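Local coordinates for SusD superfamily protein (Bacteroides fragilis NCTC 9343, PDB 3NQP) that probably binds sugars or oligosaccharides at the bacterial outer membrane, at residues A[249-254]-A[334-339]; A[381-386]-A[410-415]. All blocks are in the same frame, centred on the assembly; numbering follows the deposited sequence.

Contact 1: A[249-254]-A[334-339]; sequences DDFSQV and KEATFI
The methyl of Ala336 sits at the edge of the Phe251 ring, near its plane, with CB 3.8 Å from Phe251 CD2. The next ring atom, Phe251 CE2, lies 3.8 Å from Thr337 OG1, which approaches obliquely. Ser252 adds a looser touch, its CB 4.4 Å from Ala336 CB. No hydrogen bond joins the two segments. The Thr337 hydroxyl, beside its own backbone N (chi1 -56°), is instead hydrogen-bonded to Arg333 O one turn back.

Phe251 reaches across because its CG stands anti to the backbone N (chi1 -175°). Its ring also meets Phe255 edge to face and touches Arg381 and Arg412. Behind it, Asp250 caps the start of helix 251-255. Asp250 OD1 accepts weak bonds from Ser252 N, at 2.7 Å, and Gln253 N, at 3.3 Å.

Across the contact, Thr337 ends helix 333-337, and Phe338 opens the strand that pairs antiparallel with 351-358. The contact thus joins an N-capped short helix to the helix-to-strand junction that opens the antiparallel hairpin 338-344/351-358, with 334-339 in the SusD family region.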
loop_
_atom_site.group_PDB
_atom_site.type_symbol
_atom_site.label_atom_id
_atom_site.label_comp_id
_atom_site.label_asym_id
_atom_site.label_seq_id
_atom_site.Cartn_x
_atom_site.Cartn_y
_atom_site.Cartn_z
ATOM N N ASP A 249 -7.271 -13.826 -14.735
ATOM C CA ASP A 249 -7.411 -15.208 -14.290
ATOM C C ASP A 249 -6.231 -15.693 -13.456
ATOM O O ASP A 249 -6.425 -16.506 -12.577
ATOM C CB ASP A 249 -7.520 -16.157 -15.463
ATOM C CG ASP A 249 -8.874 -16.105 -16.151
ATOM O OD1 ASP A 249 -9.883 -15.604 -15.590
ATOM O OD2 ASP A 249 -8.899 -16.588 -17.283
ATOM N N ASP A 250 -5.014 -15.253 -13.774
ATOM C CA ASP A 250 -3.795 -15.742 -13.088
ATOM C C ASP A 250 -3.221 -14.631 -12.196
ATOM O O ASP A 250 -2.808 -13.605 -12.676
ATOM C CB ASP A 250 -2.788 -16.169 -14.136
ATOM C CG ASP A 250 -1.521 -16.798 -13.548
ATOM O OD1 ASP A 250 -0.909 -16.217 -12.632
ATOM O OD2 ASP A 250 -1.071 -17.842 -14.074
ATOM N N PHE A 251 -3.214 -14.863 -10.895
ATOM C CA PHE A 251 -2.650 -13.957 -9.941
ATOM C C PHE A 251 -1.244 -13.501 -10.293
ATOM O O PHE A 251 -0.955 -12.309 -10.207
ATOM C CB PHE A 251 -2.658 -14.617 -8.568
ATOM C CG PHE A 251 -2.195 -13.716 -7.419
ATOM C CD1 PHE A 251 -3.026 -12.777 -6.884
ATOM C CD2 PHE A 251 -0.923 -13.887 -6.854
ATOM C CE1 PHE A 251 -2.624 -12.020 -5.776
ATOM C CE2 PHE A 251 -0.507 -13.119 -5.743
ATOM C CZ PHE A 251 -1.349 -12.175 -5.235
ATOM N N SER A 252 -0.371 -14.413 -10.715
ATOM C CA SER A 252 1.024 -14.014 -10.962
ATOM C C SER A 252 1.123 -13.033 -12.129
ATOM O O SER A 252 2.027 -12.231 -12.163
ATOM C CB SER A 252 1.941 -15.208 -11.235
ATOM O OG SER A 252 1.542 -15.876 -12.417
ATOM N N GLN A 253 0.194 -13.112 -13.079
ATOM C CA GLN A 253 0.224 -12.242 -14.265
ATOM C C GLN A 253 -0.088 -10.819 -13.876
ATOM O O GLN A 253 0.147 -9.889 -14.673
ATOM C CB GLN A 253 -0.808 -12.714 -15.302
ATOM C CG GLN A 253 -0.371 -13.959 -16.095
ATOM C CD GLN A 253 0.710 -13.601 -17.089
ATOM O OE1 GLN A 253 1.863 -13.489 -16.732
ATOM N NE2 GLN A 253 0.320 -13.382 -18.342
ATOM N N VAL A 254 -0.709 -10.646 -12.703
ATOM C CA VAL A 254 -1.029 -9.301 -12.252
ATOM C C VAL A 254 0.276 -8.506 -12.134
ATOM O O VAL A 254 0.311 -7.335 -12.503
ATOM C CB VAL A 254 -1.883 -9.301 -10.950
ATOM C CG1 VAL A 254 -1.969 -7.860 -10.363
ATOM C CG2 VAL A 254 -3.295 -9.932 -11.237
ATOM N N LYS A 334 0.134 -18.414 -2.762
ATOM C CA LYS A 334 1.173 -18.904 -1.833
ATOM C C LYS A 334 2.551 -18.920 -2.506
ATOM O O LYS A 334 3.495 -18.209 -2.081
ATOM C CB LYS A 334 0.783 -20.271 -1.257
ATOM C CG LYS A 334 1.720 -20.787 -0.164
ATOM C CD LYS A 334 1.163 -22.094 0.467
ATOM C CE LYS A 334 1.970 -22.577 1.659
ATOM N NZ LYS A 334 1.161 -23.460 2.551
ATOM N N GLU A 335 2.673 -19.716 -3.558
ATOM C CA GLU A 335 3.953 -19.848 -4.270
ATOM C C GLU A 335 4.183 -18.697 -5.247
ATOM O O GLU A 335 5.314 -18.407 -5.584
ATOM C CB GLU A 335 4.065 -21.232 -4.958
ATOM C CG GLU A 335 3.989 -22.326 -3.991
ATOM C CD GLU A 335 5.136 -22.292 -2.983
ATOM O OE1 GLU A 335 6.343 -22.134 -3.385
ATOM O OE2 GLU A 335 4.797 -22.460 -1.787
ATOM N N ALA A 336 3.137 -17.969 -5.648
ATOM C CA ALA A 336 3.360 -16.744 -6.433
ATOM C C ALA A 336 4.044 -15.675 -5.561
ATOM O O ALA A 336 4.856 -14.891 -6.049
ATOM C CB ALA A 336 2.058 -16.214 -6.987
ATOM N N THR A 337 3.709 -15.637 -4.273
ATOM C CA THR A 337 4.205 -14.594 -3.426
ATOM C C THR A 337 5.553 -14.986 -2.830
ATOM O O THR A 337 6.445 -14.134 -2.712
ATOM C CB THR A 337 3.170 -14.237 -2.280
ATOM O OG1 THR A 337 1.880 -13.882 -2.856
ATOM C CG2 THR A 337 3.731 -13.102 -1.388
ATOM N N PHE A 338 5.681 -16.258 -2.434
ATOM C CA PHE A 338 6.776 -16.723 -1.663
ATOM C C PHE A 338 7.470 -17.960 -2.255
ATOM O O PHE A 338 6.853 -18.774 -2.939
ATOM C CB PHE A 338 6.286 -17.176 -0.304
ATOM C CG PHE A 338 5.839 -16.083 0.612
ATOM C CD1 PHE A 338 6.747 -15.233 1.209
ATOM C CD2 PHE A 338 4.515 -15.999 0.981
ATOM C CE1 PHE A 338 6.317 -14.275 2.127
ATOM C CE2 PHE A 338 4.089 -14.993 1.888
ATOM C CZ PHE A 338 5.003 -14.190 2.461
ATOM N N ILE A 339 8.765 -18.090 -1.952
ATOM C CA ILE A 339 9.454 -19.375 -1.996
ATOM C C ILE A 339 9.910 -19.665 -0.576
ATOM O O ILE A 339 10.310 -18.764 0.157
ATOM C CB ILE A 339 10.680 -19.425 -2.987
ATOM C CG1 ILE A 339 11.188 -20.878 -3.145
ATOM C CG2 ILE A 339 11.798 -18.419 -2.563
ATOM C CD1 ILE A 339 12.299 -21.089 -4.287
#

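Contact 2: A[381-386]-A[410-415]; sequences RLPWVY and RKRAYG
Arg412 brings the NH2 end of its guanidinium up to Pro383, NH2 lying 3.5 Å from Pro383 CG. The proline carbon approaches the group obliquely, and the two side chains cross at about a right angle. The same nitrogen is 3.5 Å from Arg381 NH1. Here the two guanidinium groups meet edge to edge, each nitrogen near the plane of the other group, with the planes 42° apart. Both atoms are donors, so no hydrogen bond forms between them.

The side chains arrive in different shapes. Arg381 sets out with CG between its backbone N and carbonyl carbon (chi1 57°), then runs extended to NE. Arg412 bends at chi2 and chi3 on its way from helix 399-414. The backbones stay well apart: the nearest CA atoms, those of Pro383 and Arg412, are 9.8 Å from each other. Arg381 is the N-cap residue of helix 382-396, and Pro383 lies in the first turn. Arg412 is near the C-terminal end of the next helix. The two form an alpha-alpha hairpin, consistent with the TPR clan of the SusD family.

Carboxylates gather the two arginines. Glu445 OE2 makes salt bridges to both Arg381 NH1 and Arg412 NH2, and Glu264 reaches Arg381 NH1 through OE2 and Arg412 NH1 through OE1. Arg381 NH2 has a further salt bridge to Glu449, while Arg412 NH1 also donates to Leu248 O.

All three touching residues are buried. Two positive groups can lie this close probably because shared glutamates bridge them, and the surrounding negative charge would be expected to offset theirs. The chemistry is that of a buried ion network, in which the arginines connect through their acids and Pro383 supplies an apolar neighbour.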
loop_
_atom_site.group_PDB
_atom_site.type_symbol
_atom_site.label_atom_id
_atom_site.label_comp_id
_atom_site.label_asym_id
_atom_site.label_seq_id
_atom_site.Cartn_x
_atom_site.Cartn_y
_atom_site.Cartn_z
ATOM N N ARG A 381 -5.486 -1.776 -7.605
ATOM C CA ARG A 381 -5.955 -2.749 -8.616
ATOM C C ARG A 381 -7.340 -3.321 -8.208
ATOM O O ARG A 381 -7.830 -3.075 -7.099
ATOM C CB ARG A 381 -4.906 -3.831 -8.820
ATOM C CG ARG A 381 -4.509 -4.564 -7.612
ATOM C CD ARG A 381 -3.517 -5.672 -7.955
ATOM N NE ARG A 381 -3.074 -6.371 -6.761
ATOM C CZ ARG A 381 -3.594 -7.506 -6.265
ATOM N NH1 ARG A 381 -4.608 -8.148 -6.829
ATOM N NH2 ARG A 381 -3.078 -8.011 -5.166
ATOM N N LEU A 382 -7.990 -4.039 -9.103
ATOM C CA LEU A 382 -9.419 -4.301 -8.933
ATOM C C LEU A 382 -9.795 -5.080 -7.652
ATOM O O LEU A 382 -10.785 -4.726 -7.037
ATOM C CB LEU A 382 -9.984 -4.993 -10.194
ATOM C CG LEU A 382 -11.469 -4.854 -10.470
ATOM C CD1 LEU A 382 -11.776 -3.316 -10.677
ATOM C CD2 LEU A 382 -11.835 -5.736 -11.722
ATOM N N PRO A 383 -9.046 -6.148 -7.238
ATOM C CA PRO A 383 -9.459 -6.814 -6.000
ATOM C C PRO A 383 -9.444 -5.909 -4.745
ATOM O O PRO A 383 -10.188 -6.172 -3.774
ATOM C CB PRO A 383 -8.445 -7.982 -5.836
ATOM C CG PRO A 383 -7.985 -8.277 -7.249
ATOM C CD PRO A 383 -7.939 -6.857 -7.883
ATOM N N TRP A 384 -8.630 -4.863 -4.757
ATOM C CA TRP A 384 -8.692 -3.841 -3.687
ATOM C C TRP A 384 -10.073 -3.184 -3.693
ATOM O O TRP A 384 -10.645 -2.918 -2.633
ATOM C CB TRP A 384 -7.544 -2.819 -3.812
ATOM C CG TRP A 384 -7.596 -1.705 -2.785
ATOM C CD1 TRP A 384 -6.989 -1.680 -1.571
ATOM C CD2 TRP A 384 -8.275 -0.481 -2.917
ATOM N NE1 TRP A 384 -7.270 -0.515 -0.914
ATOM C CE2 TRP A 384 -8.077 0.238 -1.718
ATOM C CE3 TRP A 384 -9.079 0.078 -3.926
ATOM C CZ2 TRP A 384 -8.640 1.500 -1.501
ATOM C CZ3 TRP A 384 -9.595 1.323 -3.733
ATOM C CH2 TRP A 384 -9.388 2.021 -2.534
ATOM N N VAL A 385 -10.618 -2.927 -4.877
ATOM C CA VAL A 385 -11.908 -2.242 -4.992
ATOM C C VAL A 385 -12.972 -3.181 -4.399
ATOM O O VAL A 385 -13.787 -2.786 -3.543
ATOM C CB VAL A 385 -12.234 -1.749 -6.435
ATOM C CG1 VAL A 385 -13.617 -1.154 -6.465
ATOM C CG2 VAL A 385 -11.140 -0.726 -6.988
ATOM N N TYR A 386 -12.901 -4.443 -4.791
ATOM C CA TYR A 386 -13.788 -5.430 -4.222
ATOM C C TYR A 386 -13.733 -5.565 -2.691
ATOM O O TYR A 386 -14.779 -5.624 -2.058
ATOM C CB TYR A 386 -13.512 -6.828 -4.812
ATOM C CG TYR A 386 -13.727 -7.051 -6.294
ATOM C CD1 TYR A 386 -14.730 -6.408 -7.005
ATOM C CD2 TYR A 386 -13.012 -8.072 -6.948
ATOM C CE1 TYR A 386 -14.932 -6.676 -8.363
ATOM C CE2 TYR A 386 -13.206 -8.328 -8.285
ATOM C CZ TYR A 386 -14.185 -7.654 -8.976
ATOM O OH TYR A 386 -14.366 -7.932 -10.284
ATOM N N ARG A 410 -11.284 -14.966 -3.634
ATOM C CA ARG A 410 -10.827 -16.339 -3.358
ATOM C C ARG A 410 -10.886 -17.193 -4.587
ATOM O O ARG A 410 -9.996 -18.014 -4.819
ATOM C CB ARG A 410 -11.643 -17.023 -2.281
ATOM C CG ARG A 410 -11.467 -16.387 -0.924
ATOM C CD ARG A 410 -12.100 -17.215 0.164
ATOM N NE ARG A 410 -11.971 -16.619 1.500
ATOM C CZ ARG A 410 -12.417 -17.186 2.612
ATOM N NH1 ARG A 410 -13.010 -18.387 2.575
ATOM N NH2 ARG A 410 -12.230 -16.581 3.772
ATOM N N LYS A 411 -11.966 -17.056 -5.352
ATOM C CA LYS A 411 -12.151 -17.956 -6.469
ATOM C C LYS A 411 -10.984 -17.767 -7.443
ATOM O O LYS A 411 -10.441 -18.726 -7.955
ATOM C CB LYS A 411 -13.490 -17.741 -7.147
ATOM C CG LYS A 411 -13.647 -18.576 -8.475
ATOM C CD LYS A 411 -14.980 -18.236 -9.141
ATOM C CE LYS A 411 -15.217 -19.118 -10.381
ATOM N NZ LYS A 411 -16.571 -18.841 -10.989
ATOM N N ARG A 412 -10.589 -16.529 -7.666
ATOM C CA ARG A 412 -9.418 -16.269 -8.509
ATOM C C ARG A 412 -8.152 -16.897 -7.927
ATOM O O ARG A 412 -7.377 -17.485 -8.651
ATOM C CB ARG A 412 -9.221 -14.768 -8.738
ATOM C CG ARG A 412 -8.252 -14.441 -9.880
ATOM C CD ARG A 412 -6.786 -14.390 -9.406
ATOM N NE ARG A 412 -6.518 -13.201 -8.592
ATOM C CZ ARG A 412 -6.263 -11.982 -9.082
ATOM N NH1 ARG A 412 -6.221 -11.779 -10.389
ATOM N NH2 ARG A 412 -6.037 -10.949 -8.260
ATOM N N ALA A 413 -7.950 -16.753 -6.616
ATOM C CA ALA A 413 -6.766 -17.266 -5.928
ATOM C C ALA A 413 -6.584 -18.767 -6.110
ATOM O O ALA A 413 -5.459 -19.236 -6.361
ATOM C CB ALA A 413 -6.828 -16.931 -4.423
ATOM N N TYR A 414 -7.680 -19.521 -5.956
ATOM C CA TYR A 414 -7.570 -20.980 -5.958
ATOM C C TYR A 414 -7.488 -21.591 -7.362
ATOM O O TYR A 414 -7.089 -22.744 -7.498
ATOM C CB TYR A 414 -8.687 -21.619 -5.136
ATOM C CG TYR A 414 -8.467 -21.458 -3.642
ATOM C CD1 TYR A 414 -8.875 -20.310 -2.978
ATOM C CD2 TYR A 414 -7.829 -22.441 -2.913
ATOM C CE1 TYR A 414 -8.682 -20.152 -1.620
ATOM C CE2 TYR A 414 -7.611 -22.285 -1.557
ATOM C CZ TYR A 414 -8.043 -21.136 -0.910
ATOM O OH TYR A 414 -7.788 -21.007 0.443
ATOM N N GLY A 415 -7.868 -20.831 -8.380
ATOM C CA GLY A 415 -7.644 -21.204 -9.781
ATOM C C GLY A 415 -8.423 -22.446 -10.113
ATOM O O GLY A 415 -9.583 -22.547 -9.744
#

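In the fold
The two contacts lie about 12 Å apart between centres and touch directly. Val254 of 249-254 packs CG1 3.6 Å from Arg381 CD and CG2 3.6 Å from Arg412 NH1. Helix 251-255 therefore serves both: it is one side of contact 1 and covers the arginines of contact 2. Contact 1 is partly buried and mainly apolar. It ties that helix to the junction of helix 333-337 and strand 338-344. Contact 2 is buried and built on charged groups, whose acids come from outside its two segments. It joins the start of helix 382-396 to the end of helix 399-414. Charge thus lies in the more buried contact, and a phenyl ring and a methyl meet in the other.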